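Local atomic coordinates of endoglucanase (Clostridium thermocellum, PDB entry 2C4X), a protein that probably acts as a cellulase of the cellulosome, represented here by its C-terminal PKD domain and a carbohydrate-binding module that recognises beta-glucan chains and xyloglucan. Residues Thr40-Tyr52 with Ser56-Pro68. The protein carries 1 engineered substitution. Sequence-based numbering, arbitrary orientation.
Engineered in segment 40-52: V45 (natural residue Ala).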
loop_
_atom_site.group_PDB
_atom_site.type_symbol
_atom_site.label_atom_id
_atom_site.label_comp_id
_atom_site.label_asym_id
_atom_site.label_seq_id
_atom_site.Cartn_x
_atom_site.Cartn_y
_atom_site.Cartn_z
ATOM N N THR A 40 18.935 5.021 -38.077
ATOM C CA THR A 40 19.461 5.155 -36.726
ATOM C C THR A 40 18.556 6.061 -35.890
ATOM O O THR A 40 17.810 6.873 -36.431
ATOM C CB THR A 40 20.907 5.722 -36.721
ATOM O OG1 THR A 40 20.930 6.980 -37.404
ATOM C CG2 THR A 40 21.882 4.765 -37.427
ATOM N N ILE A 41 18.613 5.914 -34.570
ATOM C CA ILE A 41 17.871 6.802 -33.685
ATOM C C ILE A 41 18.689 8.070 -33.481
ATOM O O ILE A 41 19.873 7.996 -33.137
ATOM C CB ILE A 41 17.547 6.134 -32.332
ATOM C CG1 ILE A 41 16.539 5.001 -32.536
ATOM C CG2 ILE A 41 17.018 7.184 -31.311
ATOM C CD1 ILE A 41 16.455 4.039 -31.371
ATOM N N ALA A 42 18.070 9.223 -33.731
ATOM C CA ALA A 42 18.731 10.517 -33.552
ATOM C C ALA A 42 18.661 11.000 -32.104
ATOM O O ALA A 42 19.644 11.519 -31.571
ATOM C CB ALA A 42 18.145 11.557 -34.492
ATOM N N TYR A 43 17.507 10.836 -31.461
ATOM C CA TYR A 43 17.380 11.271 -30.080
ATOM C C TYR A 43 16.227 10.610 -29.318
ATOM O O TYR A 43 15.346 9.954 -29.900
ATOM C CB TYR A 43 17.368 12.812 -29.955
ATOM C CG TYR A 43 16.375 13.511 -30.846
ATOM C CD1 TYR A 43 15.055 13.680 -30.435
ATOM C CD2 TYR A 43 16.751 14.001 -32.098
ATOM C CE1 TYR A 43 14.125 14.326 -31.247
ATOM C CE2 TYR A 43 15.835 14.636 -32.925
ATOM C CZ TYR A 43 14.519 14.802 -32.486
ATOM O OH TYR A 43 13.584 15.433 -33.278
ATOM N N TYR A 44 16.301 10.762 -28.001
ATOM C CA TYR A 44 15.356 10.201 -27.051
ATOM C C TYR A 44 14.810 11.375 -26.271
ATOM O O TYR A 44 15.588 12.156 -25.710
ATOM C CB TYR A 44 16.086 9.257 -26.082
ATOM C CG TYR A 44 16.819 8.119 -26.756
ATOM C CD1 TYR A 44 18.080 8.319 -27.337
ATOM C CD2 TYR A 44 16.256 6.838 -26.818
ATOM C CE1 TYR A 44 18.740 7.299 -27.964
ATOM C CE2 TYR A 44 16.916 5.804 -27.439
ATOM C CZ TYR A 44 18.161 6.041 -28.016
ATOM O OH TYR A 44 18.840 5.022 -28.635
ATOM N N VAL A 45 13.487 11.508 -26.237
ATOM C CA VAL A 45 12.831 12.598 -25.514
ATOM C C VAL A 45 11.962 11.975 -24.412
ATOM O O VAL A 45 11.160 11.085 -24.683
ATOM C CB VAL A 45 11.973 13.482 -26.458
ATOM C CG1 VAL A 45 11.235 14.581 -25.672
ATOM C CG2 VAL A 45 12.846 14.111 -27.555
ATOM N N TRP A 46 12.155 12.437 -23.180
ATOM C CA TRP A 46 11.495 11.871 -22.000
ATOM C C TRP A 46 10.576 12.890 -21.343
ATOM O O TRP A 46 10.956 14.055 -21.174
ATOM C CB TRP A 46 12.542 11.478 -20.962
ATOM C CG TRP A 46 13.535 10.451 -21.419
ATOM C CD1 TRP A 46 14.737 10.681 -22.029
ATOM C CD2 TRP A 46 13.423 9.035 -21.270
ATOM N NE1 TRP A 46 15.375 9.489 -22.284
ATOM C CE2 TRP A 46 14.589 8.461 -21.838
ATOM C CE3 TRP A 46 12.433 8.187 -20.743
ATOM C CZ2 TRP A 46 14.812 7.082 -21.863
ATOM C CZ3 TRP A 46 12.651 6.815 -20.773
ATOM C CH2 TRP A 46 13.835 6.276 -21.334
ATOM N N ASP A 47 9.379 12.443 -20.962
ATOM C CA ASP A 47 8.486 13.230 -20.125
ATOM C C ASP A 47 8.339 12.405 -18.851
ATOM O O ASP A 47 7.822 11.289 -18.884
ATOM C CB ASP A 47 7.136 13.461 -20.823
ATOM C CG ASP A 47 6.167 14.290 -19.989
ATOM O OD1 ASP A 47 6.153 14.182 -18.746
ATOM O OD2 ASP A 47 5.387 15.054 -20.585
ATOM N N PHE A 48 8.816 12.954 -17.735
ATOM C CA PHE A 48 8.890 12.204 -16.477
ATOM C C PHE A 48 7.567 12.196 -15.698
ATOM O O PHE A 48 7.433 11.486 -14.701
ATOM C CB PHE A 48 10.087 12.696 -15.642
ATOM C CG PHE A 48 11.411 12.461 -16.319
ATOM C CD1 PHE A 48 11.945 11.169 -16.398
ATOM C CD2 PHE A 48 12.104 13.518 -16.914
ATOM C CE1 PHE A 48 13.150 10.936 -17.047
ATOM C CE2 PHE A 48 13.318 13.287 -17.572
ATOM C CZ PHE A 48 13.837 11.987 -17.622
ATOM N N GLY A 49 6.582 12.940 -16.210
ATOM C CA GLY A 49 5.234 12.968 -15.655
ATOM C C GLY A 49 5.010 13.907 -14.484
ATOM O O GLY A 49 3.907 13.961 -13.951
ATOM N N ASP A 50 6.040 14.655 -14.095
ATOM C CA ASP A 50 5.976 15.525 -12.918
ATOM C C ASP A 50 6.079 17.021 -13.265
ATOM O O ASP A 50 6.067 17.870 -12.369
ATOM C CB ASP A 50 7.082 15.129 -11.921
ATOM C CG ASP A 50 8.500 15.328 -12.493
ATOM O OD1 ASP A 50 8.648 15.605 -13.708
ATOM O OD2 ASP A 50 9.475 15.212 -11.722
ATOM N N GLY A 51 6.165 17.339 -14.559
ATOM C CA GLY A 51 6.406 18.714 -15.004
ATOM C C GLY A 51 7.736 18.911 -15.728
ATOM O O GLY A 51 7.915 19.891 -16.442
ATOM N N TYR A 52 8.670 17.978 -15.535
ATOM C CA TYR A 52 9.992 18.042 -16.163
ATOM C C TYR A 52 10.100 17.096 -17.359
ATOM O O TYR A 52 9.434 16.059 -17.422
ATOM C CB TYR A 52 11.106 17.705 -15.157
ATOM C CG TYR A 52 11.611 18.858 -14.291
ATOM C CD1 TYR A 52 12.363 18.609 -13.133
ATOM C CD2 TYR A 52 11.357 20.188 -14.633
ATOM C CE1 TYR A 52 12.845 19.644 -12.345
ATOM C CE2 TYR A 52 11.837 21.238 -13.845
ATOM C CZ TYR A 52 12.579 20.954 -12.706
ATOM O OH TYR A 52 13.046 21.992 -11.934
ATOM N N SER A 56 18.135 13.091 -24.668
ATOM C CA SER A 56 19.491 12.590 -24.823
ATOM C C SER A 56 19.696 12.024 -26.225
ATOM O O SER A 56 18.734 11.626 -26.882
ATOM C CB SER A 56 19.796 11.514 -23.783
ATOM O OG SER A 56 21.157 11.113 -23.905
ATOM N N THR A 57 20.951 12.002 -26.681
ATOM C CA THR A 57 21.290 11.318 -27.929
ATOM C C THR A 57 21.692 9.863 -27.646
ATOM O O THR A 57 21.937 9.081 -28.571
ATOM C CB THR A 57 22.409 12.049 -28.726
ATOM O OG1 THR A 57 23.564 12.203 -27.895
ATOM C CG2 THR A 57 21.938 13.427 -29.198
ATOM N N THR A 58 21.759 9.515 -26.360
ATOM C CA THR A 58 22.060 8.150 -25.919
ATOM C C THR A 58 20.861 7.572 -25.143
ATOM O O THR A 58 20.075 8.331 -24.594
ATOM C CB THR A 58 23.343 8.104 -25.058
ATOM O OG1 THR A 58 23.169 8.929 -23.903
ATOM C CG2 THR A 58 24.567 8.581 -25.851
ATOM N N PRO A 59 20.713 6.229 -25.114
ATOM C CA PRO A 59 19.474 5.632 -24.587
ATOM C C PRO A 59 19.254 5.572 -23.062
ATOM O O PRO A 59 18.179 5.157 -22.625
ATOM C CB PRO A 59 19.475 4.216 -25.188
ATOM C CG PRO A 59 20.867 3.925 -25.566
ATOM C CD PRO A 59 21.662 5.206 -25.600
ATOM N N THR A 60 20.221 5.974 -22.248
ATOM C CA THR A 60 19.950 6.011 -20.807
ATOM C C THR A 60 19.881 7.440 -20.251
ATOM O O THR A 60 20.423 8.380 -20.830
ATOM C CB THR A 60 20.926 5.146 -19.966
ATOM O OG1 THR A 60 22.175 5.827 -19.842
ATOM C CG2 THR A 60 21.141 3.759 -20.594
ATOM N N ILE A 61 19.176 7.589 -19.133
ATOM C CA ILE A 61 19.044 8.864 -18.447
ATOM C C ILE A 61 18.731 8.530 -16.991
ATOM O O ILE A 61 18.114 7.504 -16.703
ATOM C CB ILE A 61 17.954 9.794 -19.100
ATOM C CG1 ILE A 61 18.141 11.257 -18.649
ATOM C CG2 ILE A 61 16.515 9.288 -18.819
ATOM C CD1 ILE A 61 17.531 12.321 -19.587
ATOM N N THR A 62 19.194 9.368 -16.077
ATOM C CA THR A 62 18.869 9.188 -14.670
ATOM C C THR A 62 18.024 10.361 -14.179
ATOM O O THR A 62 18.157 11.492 -14.675
ATOM C CB THR A 62 20.142 8.920 -13.784
ATOM O OG1 THR A 62 19.744 8.600 -12.446
ATOM C CG2 THR A 62 21.079 10.124 -13.753
ATOM N N TYR A 63 17.148 10.078 -13.219
ATOM C CA TYR A 63 16.146 11.029 -12.761
ATOM C C TYR A 63 15.738 10.771 -11.302
ATOM O O TYR A 63 15.741 9.629 -10.848
ATOM C CB TYR A 63 14.908 10.985 -13.682
ATOM C CG TYR A 63 14.022 12.188 -13.503
ATOM C CD1 TYR A 63 14.414 13.433 -13.992
ATOM C CD2 TYR A 63 12.820 12.100 -12.797
ATOM C CE1 TYR A 63 13.635 14.552 -13.803
ATOM C CE2 TYR A 63 12.021 13.221 -12.607
ATOM C CZ TYR A 63 12.434 14.442 -13.112
ATOM O OH TYR A 63 11.674 15.575 -12.926
ATOM N N LYS A 64 15.380 11.841 -10.589
ATOM C CA LYS A 64 14.917 11.772 -9.202
ATOM C C LYS A 64 13.568 12.464 -9.068
ATOM O O LYS A 64 13.384 13.568 -9.583
ATOM C CB LYS A 64 15.909 12.483 -8.267
ATOM C CG LYS A 64 17.307 11.916 -8.257
ATOM C CD LYS A 64 18.239 12.725 -7.358
ATOM C CE LYS A 64 18.960 13.800 -8.139
ATOM N NZ LYS A 64 20.008 14.510 -7.314
ATOM N N TYR A 65 12.630 11.823 -8.370
ATOM C CA TYR A 65 11.331 12.436 -8.087
ATOM C C TYR A 65 11.335 12.990 -6.668
ATOM O O TYR A 65 11.780 12.324 -5.727
ATOM C CB TYR A 65 10.196 11.424 -8.251
ATOM C CG TYR A 65 9.958 10.990 -9.676
ATOM C CD1 TYR A 65 9.099 11.715 -10.506
ATOM C CD2 TYR A 65 10.597 9.867 -10.199
ATOM C CE1 TYR A 65 8.866 11.317 -11.827
ATOM C CE2 TYR A 65 10.374 9.457 -11.526
ATOM C CZ TYR A 65 9.503 10.193 -12.327
ATOM O OH TYR A 65 9.263 9.815 -13.628
ATOM N N LYS A 66 10.858 14.217 -6.514
ATOM C CA LYS A 66 10.912 14.845 -5.200
ATOM C C LYS A 66 9.730 14.469 -4.325
ATOM O O LYS A 66 9.865 14.413 -3.110
ATOM C CB LYS A 66 11.079 16.363 -5.320
ATOM C CG LYS A 66 9.843 17.194 -5.140
ATOM C CD LYS A 66 10.227 18.597 -4.727
ATOM C CE LYS A 66 9.079 19.581 -4.930
ATOM N NZ LYS A 66 8.643 19.693 -6.369
ATOM N N ASN A 67 8.579 14.200 -4.946
ATOM C CA ASN A 67 7.368 13.864 -4.202
ATOM C C ASN A 67 6.898 12.450 -4.503
ATOM O O ASN A 67 7.142 11.932 -5.608
ATOM C CB ASN A 67 6.248 14.869 -4.497
ATOM C CG ASN A 67 6.552 16.252 -3.959
ATOM O OD1 ASN A 67 6.482 17.246 -4.684
ATOM N ND2 ASN A 67 6.899 16.321 -2.688
ATOM N N PRO A 68 6.237 11.810 -3.523
ATOM C CA PRO A 68 5.665 10.493 -3.817
ATOM C C PRO A 68 4.498 10.586 -4.809
ATOM O O PRO A 68 3.897 11.653 -4.973
ATOM C CB PRO A 68 5.190 9.976 -2.450
ATOM C CG PRO A 68 5.122 11.158 -1.562
ATOM C CD PRO A 68 6.014 12.233 -2.121
HETATM O O HOH W 1 21.565 8.451 -31.144
HETATM O O HOH W 2 17.910 8.794 -22.876
HETATM O O HOH W 3 9.819 15.619 -9.242
#
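Y63 reaches F48 first through its CB, which meets F48 CE1. Beyond CB the ring lies flat on that of F48: centroids 3.9 Å apart and planes at 2° define a face-to-face stack. CG and CD2 lie on F48 CD1 and CG, CD1 over the centre of the F48 ring, CE1 on F48 CD2; CE2 and CZ lie between F48 CB and D50 OD2. At the tip, Y63 OH donates to D50 OD2 over 2.5 Å, using the syn lone pair of a carboxylate turned 70° from the ring; it also lies at the edge of the Y52 ring, 3.1 Å from Y52 CD1. CG anti to the backbone N (chi1 -164°) lays the ring along F48 with its OH at D50.

Y63, on strand 60-63 of one sheet of the PKD beta-sandwich, packs here on the loop that follows strand 41-47 of the other; F29, on the neighbouring strand 27-30, also touches Y63. The Y65 hydroxyl donates in plane to a lone pair of F48 O (2.7 Å). I61 CG2 lies over the face of the five-membered ring of W46. P59 CA lies 3.7 Å from the Y44 ring centroid, with I41 CG2 over the opposite face, while Y44 and S56 form an antiparallel hydrogen-bonded pair within one sheet.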